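Local atomic coordinates of GCN5-related N-acetyltransferase (PDB entry 4MY0), a protein that binds acetyl-coenzyme A and, as a member of the GCN5-related acetyltransferases, probably transfers the acetyl group to an amine, possibly of an aminoglycoside. Residues C[13-24]-C[59-67]; C[197-205]-C[215-226]. All blocks are in the same frame, centred on the assembly; numbering follows the deposited sequence. Where two conformers were deposited one is given.

Interaction 1. Residues C[13-24]-C[59-67]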
# COMPACT_ATOMS: atom_id res chain seq x y z
N ILE C 13 -0.90 1.06 -45.00
CA ILE C 13 0.40 0.73 -44.43
C ILE C 13 0.96 -0.50 -45.13
O ILE C 13 0.24 -1.49 -45.31
CB ILE C 13 0.31 0.47 -42.90
CG1 ILE C 13 0.04 1.77 -42.15
CG2 ILE C 13 1.59 -0.18 -42.37
CD1 ILE C 13 1.20 2.76 -42.24
N THR C 14 2.21 -0.43 -45.56
CA THR C 14 2.88 -1.58 -46.16
C THR C 14 3.80 -2.28 -45.15
O THR C 14 4.08 -1.74 -44.08
CB THR C 14 3.72 -1.17 -47.38
OG1 THR C 14 4.72 -0.23 -46.97
CG2 THR C 14 2.83 -0.54 -48.44
N GLU C 15 4.27 -3.47 -45.52
CA GLU C 15 5.12 -4.28 -44.66
C GLU C 15 6.42 -3.58 -44.26
O GLU C 15 6.90 -3.73 -43.13
CB GLU C 15 5.41 -5.62 -45.34
CG GLU C 15 6.27 -6.58 -44.51
CD GLU C 15 6.07 -8.04 -44.89
OE1 GLU C 15 5.34 -8.31 -45.87
OE2 GLU C 15 6.64 -8.91 -44.20
N THR C 16 6.98 -2.80 -45.18
CA THR C 16 8.23 -2.09 -44.92
C THR C 16 8.03 -0.86 -44.01
O THR C 16 9.01 -0.30 -43.51
CB THR C 16 8.92 -1.65 -46.23
OG1 THR C 16 8.06 -0.76 -46.95
CG2 THR C 16 9.24 -2.85 -47.10
N GLN C 17 6.79 -0.43 -43.82
CA GLN C 17 6.50 0.70 -42.94
C GLN C 17 6.22 0.27 -41.50
O GLN C 17 5.94 1.12 -40.65
CB GLN C 17 5.30 1.51 -43.46
CG GLN C 17 5.56 2.29 -44.76
CD GLN C 17 4.30 2.98 -45.28
OE1 GLN C 17 3.24 2.36 -45.38
NE2 GLN C 17 4.43 4.26 -45.62
N LEU C 18 6.27 -1.03 -41.22
CA LEU C 18 5.91 -1.53 -39.89
C LEU C 18 6.88 -1.05 -38.81
O LEU C 18 6.46 -0.70 -37.69
CB LEU C 18 5.76 -3.06 -39.90
CG LEU C 18 4.53 -3.59 -40.64
CD1 LEU C 18 4.45 -5.11 -40.57
CD2 LEU C 18 3.25 -2.94 -40.11
N ASP C 19 8.17 -1.01 -39.14
CA ASP C 19 9.17 -0.47 -38.21
C ASP C 19 8.83 0.97 -37.82
O ASP C 19 8.96 1.35 -36.65
CB ASP C 19 10.57 -0.54 -38.83
CG ASP C 19 11.08 -1.95 -38.95
OD1 ASP C 19 10.78 -2.77 -38.06
OD2 ASP C 19 11.80 -2.25 -39.93
N ASP C 20 8.37 1.75 -38.79
CA ASP C 20 7.94 3.12 -38.53
C ASP C 20 6.67 3.18 -37.67
O ASP C 20 6.57 4.02 -36.76
CB ASP C 20 7.74 3.88 -39.85
CG ASP C 20 9.02 4.01 -40.65
OD1 ASP C 20 9.80 4.95 -40.37
OD2 ASP C 20 9.26 3.16 -41.54
N VAL C 21 5.71 2.30 -37.95
CA VAL C 21 4.51 2.24 -37.10
C VAL C 21 4.91 1.91 -35.67
O VAL C 21 4.39 2.50 -34.72
CB VAL C 21 3.50 1.22 -37.63
CG1 VAL C 21 2.35 1.05 -36.62
CG2 VAL C 21 2.95 1.67 -38.99
N LEU C 22 5.86 0.98 -35.51
CA LEU C 22 6.37 0.63 -34.19
C LEU C 22 6.98 1.82 -33.43
O LEU C 22 6.83 1.90 -32.21
CB LEU C 22 7.38 -0.51 -34.26
CG LEU C 22 6.75 -1.89 -34.43
CD1 LEU C 22 7.82 -2.94 -34.62
CD2 LEU C 22 5.88 -2.22 -33.23
N ARG C 23 7.66 2.72 -34.14
CA ARG C 23 8.18 3.94 -33.51
C ARG C 23 7.03 4.78 -32.97
O ARG C 23 7.08 5.23 -31.83
CB ARG C 23 8.99 4.80 -34.49
CG ARG C 23 9.64 6.03 -33.81
CD ARG C 23 9.68 7.28 -34.70
NE ARG C 23 10.26 6.99 -36.01
CZ ARG C 23 9.57 7.00 -37.15
NH1 ARG C 23 8.28 7.32 -37.16
NH2 ARG C 23 10.18 6.70 -38.29
N VAL C 24 6.00 4.98 -33.78
CA VAL C 24 4.86 5.78 -33.35
C VAL C 24 4.15 5.09 -32.18
O VAL C 24 3.69 5.74 -31.24
CB VAL C 24 3.87 6.02 -34.50
CG1 VAL C 24 2.71 6.92 -34.03
CG2 VAL C 24 4.58 6.66 -35.68
N GLY C 59 4.85 13.45 -46.12
CA GLY C 59 5.92 13.11 -47.04
C GLY C 59 5.97 11.59 -47.09
O GLY C 59 4.97 10.96 -47.45
N ASP C 60 7.11 11.01 -46.71
CA ASP C 60 7.19 9.55 -46.56
C ASP C 60 7.45 9.10 -45.11
O ASP C 60 7.88 7.98 -44.87
CB ASP C 60 8.22 8.95 -47.53
CG ASP C 60 9.56 9.65 -47.48
OD1 ASP C 60 10.33 9.38 -46.53
OD2 ASP C 60 9.85 10.46 -48.39
N GLU C 61 7.17 9.98 -44.15
CA GLU C 61 7.26 9.59 -42.75
C GLU C 61 5.88 9.17 -42.21
O GLU C 61 4.90 9.91 -42.37
CB GLU C 61 7.80 10.75 -41.91
CG GLU C 61 8.73 10.33 -40.79
CD GLU C 61 10.13 10.01 -41.29
OE1 GLU C 61 10.76 10.89 -41.91
OE2 GLU C 61 10.60 8.88 -41.05
N VAL C 62 5.81 7.99 -41.59
CA VAL C 62 4.56 7.53 -40.97
C VAL C 62 4.30 8.35 -39.71
O VAL C 62 5.16 8.47 -38.85
CB VAL C 62 4.59 6.02 -40.63
CG1 VAL C 62 3.37 5.65 -39.78
CG2 VAL C 62 4.63 5.17 -41.90
N VAL C 63 3.12 8.93 -39.61
CA VAL C 63 2.82 9.87 -38.53
C VAL C 63 1.64 9.36 -37.67
O VAL C 63 1.43 9.79 -36.52
CB VAL C 63 2.58 11.25 -39.21
CG1 VAL C 63 1.52 12.06 -38.53
CG2 VAL C 63 3.90 12.01 -39.35
N ALA C 64 0.89 8.40 -38.21
CA ALA C 64 -0.26 7.83 -37.50
C ALA C 64 -0.65 6.48 -38.09
O ALA C 64 -0.35 6.18 -39.26
CB ALA C 64 -1.46 8.80 -37.55
N ALA C 65 -1.30 5.63 -37.30
CA ALA C 65 -1.67 4.31 -37.79
C ALA C 65 -2.81 3.70 -36.98
O ALA C 65 -2.99 4.04 -35.82
CB ALA C 65 -0.45 3.36 -37.79
N ALA C 66 -3.58 2.82 -37.61
CA ALA C 66 -4.68 2.13 -36.95
C ALA C 66 -4.96 0.87 -37.72
O ALA C 66 -4.73 0.82 -38.94
CB ALA C 66 -5.93 2.99 -36.91
N ARG C 67 -5.43 -0.17 -37.04
CA ARG C 67 -5.78 -1.39 -37.75
C ARG C 67 -7.20 -1.85 -37.46
O ARG C 67 -7.83 -1.42 -36.48
CB ARG C 67 -4.75 -2.51 -37.48
CG ARG C 67 -4.65 -2.95 -36.04
CD ARG C 67 -3.33 -3.66 -35.75
NE ARG C 67 -2.83 -3.30 -34.43
CZ ARG C 67 -3.03 -4.00 -33.32
NH1 ARG C 67 -2.54 -3.57 -32.17
NH2 ARG C 67 -3.72 -5.15 -33.36
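Val-62 packs against Asp-20 and Val-21 of helix 18-24. Its CB lies 3.9 Å from CB of Asp-20; CG1, anti to the backbone N (chi1 171°), reaches CG2 of Val-21, while CG2 turns to Gln-17 and, at 4.2 Å, to CD1 of Ile-13. Gln-17 runs extended past this methyl: CB, CG and CD pass alongside Val-62 CG2 in turn, and NE2 ends 3.8 Å from it. Its OE1 turns back to accept the backbone N-H of Thr-14 on a lone pair in the carbonyl plane, 3.0 Å from N to OE1, which fixes the amide. With an alanine here, Val-62 CG2 would probably lose the part of its cover given by CG, CD and NE2, and Thr-14 N its side-chain acceptor. Here the first helix of the N-terminal GNAT domain lies across strand 61-67, the axes 8.0 Å apart and crossing at -59°. Further along, CG1 of Val-21 meets CB of Ala-65 at 3.8 Å, and Val-24 CG2 touches the carbonyl O of Val-62. A classic beta bulge at Val-63 and Ala-64, opposite Val-56, interrupts the strand. At the outer margin Arg-23 NH2 bridges two acids, Asp-20 OD1 at 2.7 Å and, longer, Glu-61 OE2 at 3.5 Å; the guanidinium and the Glu-61 carboxylate are steeply inclined, their planes 72° apart. Arg-162 of a second subunit packs on Arg-23.

Interaction 2. Residues C[197-205]-C[215-226]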
# COMPACT_ATOMS: atom_id res chain seq x y z
N GLU C 197 -4.72 -20.58 -32.14
CA GLU C 197 -3.50 -19.97 -31.59
C GLU C 197 -3.61 -19.84 -30.08
O GLU C 197 -2.67 -20.13 -29.34
CB GLU C 197 -3.27 -18.57 -32.20
CG GLU C 197 -3.09 -18.56 -33.73
CD GLU C 197 -2.80 -17.17 -34.29
OE1 GLU C 197 -2.50 -16.25 -33.49
OE2 GLU C 197 -2.88 -17.00 -35.53
N TRP C 198 -4.79 -19.42 -29.65
CA TRP C 198 -5.12 -19.19 -28.25
C TRP C 198 -5.00 -20.50 -27.48
O TRP C 198 -4.40 -20.55 -26.41
CB TRP C 198 -6.54 -18.61 -28.21
CG TRP C 198 -7.14 -18.26 -26.88
CD1 TRP C 198 -6.58 -17.52 -25.88
CD2 TRP C 198 -8.47 -18.60 -26.44
NE1 TRP C 198 -7.46 -17.40 -24.83
CE2 TRP C 198 -8.63 -18.04 -25.15
CE3 TRP C 198 -9.53 -19.32 -27.00
CZ2 TRP C 198 -9.82 -18.19 -24.42
CZ3 TRP C 198 -10.71 -19.46 -26.27
CH2 TRP C 198 -10.84 -18.90 -24.99
N LEU C 199 -5.53 -21.58 -28.06
CA LEU C 199 -5.53 -22.89 -27.40
C LEU C 199 -4.17 -23.59 -27.50
O LEU C 199 -3.88 -24.47 -26.69
CB LEU C 199 -6.61 -23.80 -27.99
CG LEU C 199 -8.06 -23.35 -27.82
CD1 LEU C 199 -9.02 -24.29 -28.55
CD2 LEU C 199 -8.43 -23.24 -26.35
N GLU C 200 -3.35 -23.22 -28.48
CA GLU C 200 -2.01 -23.82 -28.60
C GLU C 200 -0.97 -23.13 -27.70
O GLU C 200 0.05 -23.71 -27.37
CB GLU C 200 -1.54 -23.84 -30.07
CG GLU C 200 -0.21 -24.57 -30.27
CD GLU C 200 -0.04 -25.13 -31.68
OE1 GLU C 200 -1.04 -25.22 -32.41
OE2 GLU C 200 1.11 -25.47 -32.06
N ASP C 201 -1.26 -21.89 -27.30
CA ASP C 201 -0.41 -21.16 -26.37
C ASP C 201 -0.27 -21.95 -25.05
O ASP C 201 -1.26 -22.22 -24.36
CB ASP C 201 -1.02 -19.77 -26.12
CG ASP C 201 -0.12 -18.85 -25.30
OD1 ASP C 201 0.68 -19.34 -24.47
OD2 ASP C 201 -0.26 -17.62 -25.45
N GLU C 202 0.96 -22.34 -24.73
CA GLU C 202 1.23 -23.16 -23.54
C GLU C 202 0.86 -22.48 -22.21
O GLU C 202 0.77 -23.14 -21.18
CB GLU C 202 2.70 -23.59 -23.50
CG GLU C 202 2.98 -24.93 -24.17
CD GLU C 202 4.47 -25.27 -24.21
OE1 GLU C 202 5.11 -25.31 -23.13
OE2 GLU C 202 5.00 -25.48 -25.32
N GLU C 203 0.65 -21.17 -22.24
CA GLU C 203 0.30 -20.41 -21.04
C GLU C 203 -1.20 -20.44 -20.77
O GLU C 203 -1.66 -20.05 -19.69
CB GLU C 203 0.81 -18.98 -21.14
CG GLU C 203 2.30 -18.93 -21.46
CD GLU C 203 2.85 -17.52 -21.51
OE1 GLU C 203 4.09 -17.38 -21.46
OE2 GLU C 203 2.04 -16.57 -21.61
N ASN C 204 -1.95 -20.93 -21.74
CA ASN C 204 -3.39 -21.06 -21.58
C ASN C 204 -3.77 -22.50 -21.26
O ASN C 204 -3.27 -23.43 -21.91
CB ASN C 204 -4.11 -20.57 -22.83
CG ASN C 204 -3.93 -19.08 -23.03
OD1 ASN C 204 -3.83 -18.33 -22.05
ND2 ASN C 204 -3.85 -18.65 -24.28
N PHE C 205 -4.63 -22.68 -20.27
CA PHE C 205 -5.02 -24.01 -19.84
C PHE C 205 -6.48 -24.22 -20.23
O PHE C 205 -7.37 -23.59 -19.66
CB PHE C 205 -4.84 -24.17 -18.32
CG PHE C 205 -3.50 -23.68 -17.79
CD1 PHE C 205 -2.35 -23.75 -18.58
CD2 PHE C 205 -3.40 -23.15 -16.51
CE1 PHE C 205 -1.12 -23.29 -18.11
CE2 PHE C 205 -2.18 -22.70 -16.02
CZ PHE C 205 -1.04 -22.76 -16.82
N VAL C 215 -11.21 -21.94 -20.35
CA VAL C 215 -9.83 -21.58 -20.64
C VAL C 215 -9.38 -20.63 -19.55
O VAL C 215 -10.03 -19.62 -19.28
CB VAL C 215 -9.70 -20.89 -22.01
CG1 VAL C 215 -8.23 -20.61 -22.31
CG2 VAL C 215 -10.33 -21.78 -23.10
N TYR C 216 -8.27 -20.96 -18.90
CA TYR C 216 -7.75 -20.10 -17.85
C TYR C 216 -6.23 -20.07 -17.83
O TYR C 216 -5.57 -20.79 -18.59
CB TYR C 216 -8.32 -20.47 -16.47
CG TYR C 216 -7.90 -21.83 -15.94
CD1 TYR C 216 -6.95 -21.94 -14.93
CD2 TYR C 216 -8.48 -22.99 -16.42
CE1 TYR C 216 -6.58 -23.16 -14.44
CE2 TYR C 216 -8.11 -24.23 -15.93
CZ TYR C 216 -7.16 -24.31 -14.94
OH TYR C 216 -6.82 -25.55 -14.44
N ASN C 217 -5.67 -19.20 -16.99
CA ASN C 217 -4.21 -19.03 -16.93
C ASN C 217 -3.80 -18.37 -15.62
O ASN C 217 -4.66 -17.93 -14.84
CB ASN C 217 -3.71 -18.21 -18.12
CG ASN C 217 -4.59 -17.00 -18.40
OD1 ASN C 217 -4.59 -16.03 -17.64
ND2 ASN C 217 -5.34 -17.05 -19.50
N TRP C 218 -2.50 -18.29 -15.37
CA TRP C 218 -2.00 -17.63 -14.17
C TRP C 218 -2.04 -16.12 -14.31
O TRP C 218 -1.69 -15.60 -15.37
CB TRP C 218 -0.57 -18.06 -13.88
CG TRP C 218 -0.50 -19.48 -13.40
CD1 TRP C 218 -0.15 -20.58 -14.14
CD2 TRP C 218 -0.79 -19.96 -12.09
NE1 TRP C 218 -0.21 -21.70 -13.36
CE2 TRP C 218 -0.59 -21.35 -12.09
CE3 TRP C 218 -1.18 -19.33 -10.90
CZ2 TRP C 218 -0.78 -22.13 -10.95
CZ3 TRP C 218 -1.37 -20.11 -9.77
CH2 TRP C 218 -1.18 -21.50 -9.81
N SER C 219 -2.43 -15.44 -13.24
CA SER C 219 -2.35 -13.98 -13.18
C SER C 219 -1.73 -13.55 -11.83
O SER C 219 -2.45 -13.44 -10.83
CB SER C 219 -3.74 -13.37 -13.37
OG SER C 219 -3.68 -11.97 -13.57
N ASP C 220 -0.42 -13.37 -11.80
CA ASP C 220 0.30 -12.94 -10.58
C ASP C 220 -0.04 -13.73 -9.33
O ASP C 220 -0.43 -13.14 -8.32
CB ASP C 220 0.04 -11.46 -10.28
CG ASP C 220 0.45 -10.55 -11.41
OD1 ASP C 220 1.66 -10.42 -11.67
OD2 ASP C 220 -0.47 -9.95 -12.02
N GLY C 221 0.08 -15.04 -9.38
CA GLY C 221 -0.19 -15.85 -8.21
C GLY C 221 -1.64 -16.28 -8.10
O GLY C 221 -1.95 -17.23 -7.38
N ASP C 222 -2.53 -15.59 -8.80
CA ASP C 222 -3.91 -16.06 -8.86
C ASP C 222 -4.23 -16.69 -10.22
O ASP C 222 -3.40 -16.67 -11.13
CB ASP C 222 -4.88 -14.92 -8.56
CG ASP C 222 -4.74 -14.40 -7.14
OD1 ASP C 222 -4.67 -15.23 -6.19
OD2 ASP C 222 -4.68 -13.16 -6.97
N LEU C 223 -5.43 -17.23 -10.35
CA LEU C 223 -5.86 -17.76 -11.64
C LEU C 223 -6.88 -16.80 -12.25
O LEU C 223 -7.61 -16.09 -11.54
CB LEU C 223 -6.45 -19.16 -11.48
CG LEU C 223 -5.46 -20.23 -11.03
CD1 LEU C 223 -6.21 -21.50 -10.66
CD2 LEU C 223 -4.44 -20.51 -12.11
N GLN C 224 -6.89 -16.77 -13.57
CA GLN C 224 -7.81 -15.91 -14.29
C GLN C 224 -8.53 -16.75 -15.34
O GLN C 224 -7.89 -17.42 -16.15
CB GLN C 224 -7.05 -14.78 -14.97
CG GLN C 224 -7.91 -14.03 -15.98
CD GLN C 224 -7.11 -13.03 -16.77
OE1 GLN C 224 -6.60 -12.06 -16.21
NE2 GLN C 224 -7.01 -13.24 -18.08
N VAL C 225 -9.85 -16.71 -15.32
CA VAL C 225 -10.65 -17.42 -16.32
C VAL C 225 -10.92 -16.46 -17.48
O VAL C 225 -11.50 -15.39 -17.27
CB VAL C 225 -11.95 -17.93 -15.70
CG1 VAL C 225 -12.89 -18.48 -16.77
CG2 VAL C 225 -11.65 -18.98 -14.63
N ASP C 226 -10.45 -16.81 -18.68
CA ASP C 226 -10.71 -16.00 -19.87
C ASP C 226 -12.12 -16.25 -20.37
O ASP C 226 -12.79 -15.35 -20.89
CB ASP C 226 -9.73 -16.34 -21.01
CG ASP C 226 -8.33 -15.82 -20.77
OD1 ASP C 226 -8.14 -14.91 -19.92
OD2 ASP C 226 -7.40 -16.33 -21.45
O HOH W 1 -0.61 -19.15 -17.35
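Phe-205 and Tyr-216 form the aromatic centre, the edge of the Phe-205 ring directed at the face of Tyr-216 in a T-shaped pair with planes at 87°. CB of Phe-205 sits over the middle of the same tyrosine face, a CH-pi contact of 4.1 Å to the ring centroid. Tyr-216 has its CG between backbone N and carbonyl carbon (chi1 66°), which turns one face of the ring to Phe-205. Trp-218 completes the cluster, its CD1 3.5 Å from Phe-205 CE2. A second apolar patch gathers on Val-215: CG1 lies over one face of the Trp-198 indole, toward its rim, CG2 reaches Trp-198 CH2, and Leu-199 CD2 closes on CG2 at 4.0 Å. Between the patches Phe-205 and Tyr-216 make an antiparallel hydrogen-bonded pair, with N of Phe-205 2.7 Å from O of Tyr-216 and the return bond, N of Tyr-216 to O of Phe-205, at 2.9 Å. Toward the polar edge, Asn-204 ND2 donates to the carbonyl O of Trp-198 at 2.9 Å, nearly straight at 170°, tying the turn 201-204 back to the helix. Its OD1 takes a weak bond from Asn-217 ND2, which also donates weakly to Asp-226 OD2. One water links Glu-203 O to Trp-218 N. Trp-218 NE1 bonds Ala-26 O of a third subunit. A type I' turn, Ser-219 to Asp-222, closes the beta hairpin of this second GNAT region, the Trp-218 side chain about 7 Å from a bound acetyl-CoA. Helix 192-200 leads into strand 205-209, which pairs with strand 212-219; strand 222-230 follows beside strand 252-256, and helix 233-244 packs against Tyr-216 and Val-225.

From the N terminus, interaction 1 comes first: strand 61-75 returns to helix 18-26 after helix 34-49 and strand 53-58, closing a loop of 34 residues within the N-terminal GNAT range. The chain then runs on through the acetyl-CoA-binding strand and helix of that range before interaction 2 closes a much shorter loop of nine residues, mostly strand, in the second GNAT range. The two loops follow in series, neither nesting nor crossing. The centres of interactions 1 and 2 lie about 32 Å apart, and the nearest atoms of interactions 1 and 2 about 11 Å, without touching. Each joins a helix to strands of its own acetyltransferase region, and each also meets a different neighbouring subunit.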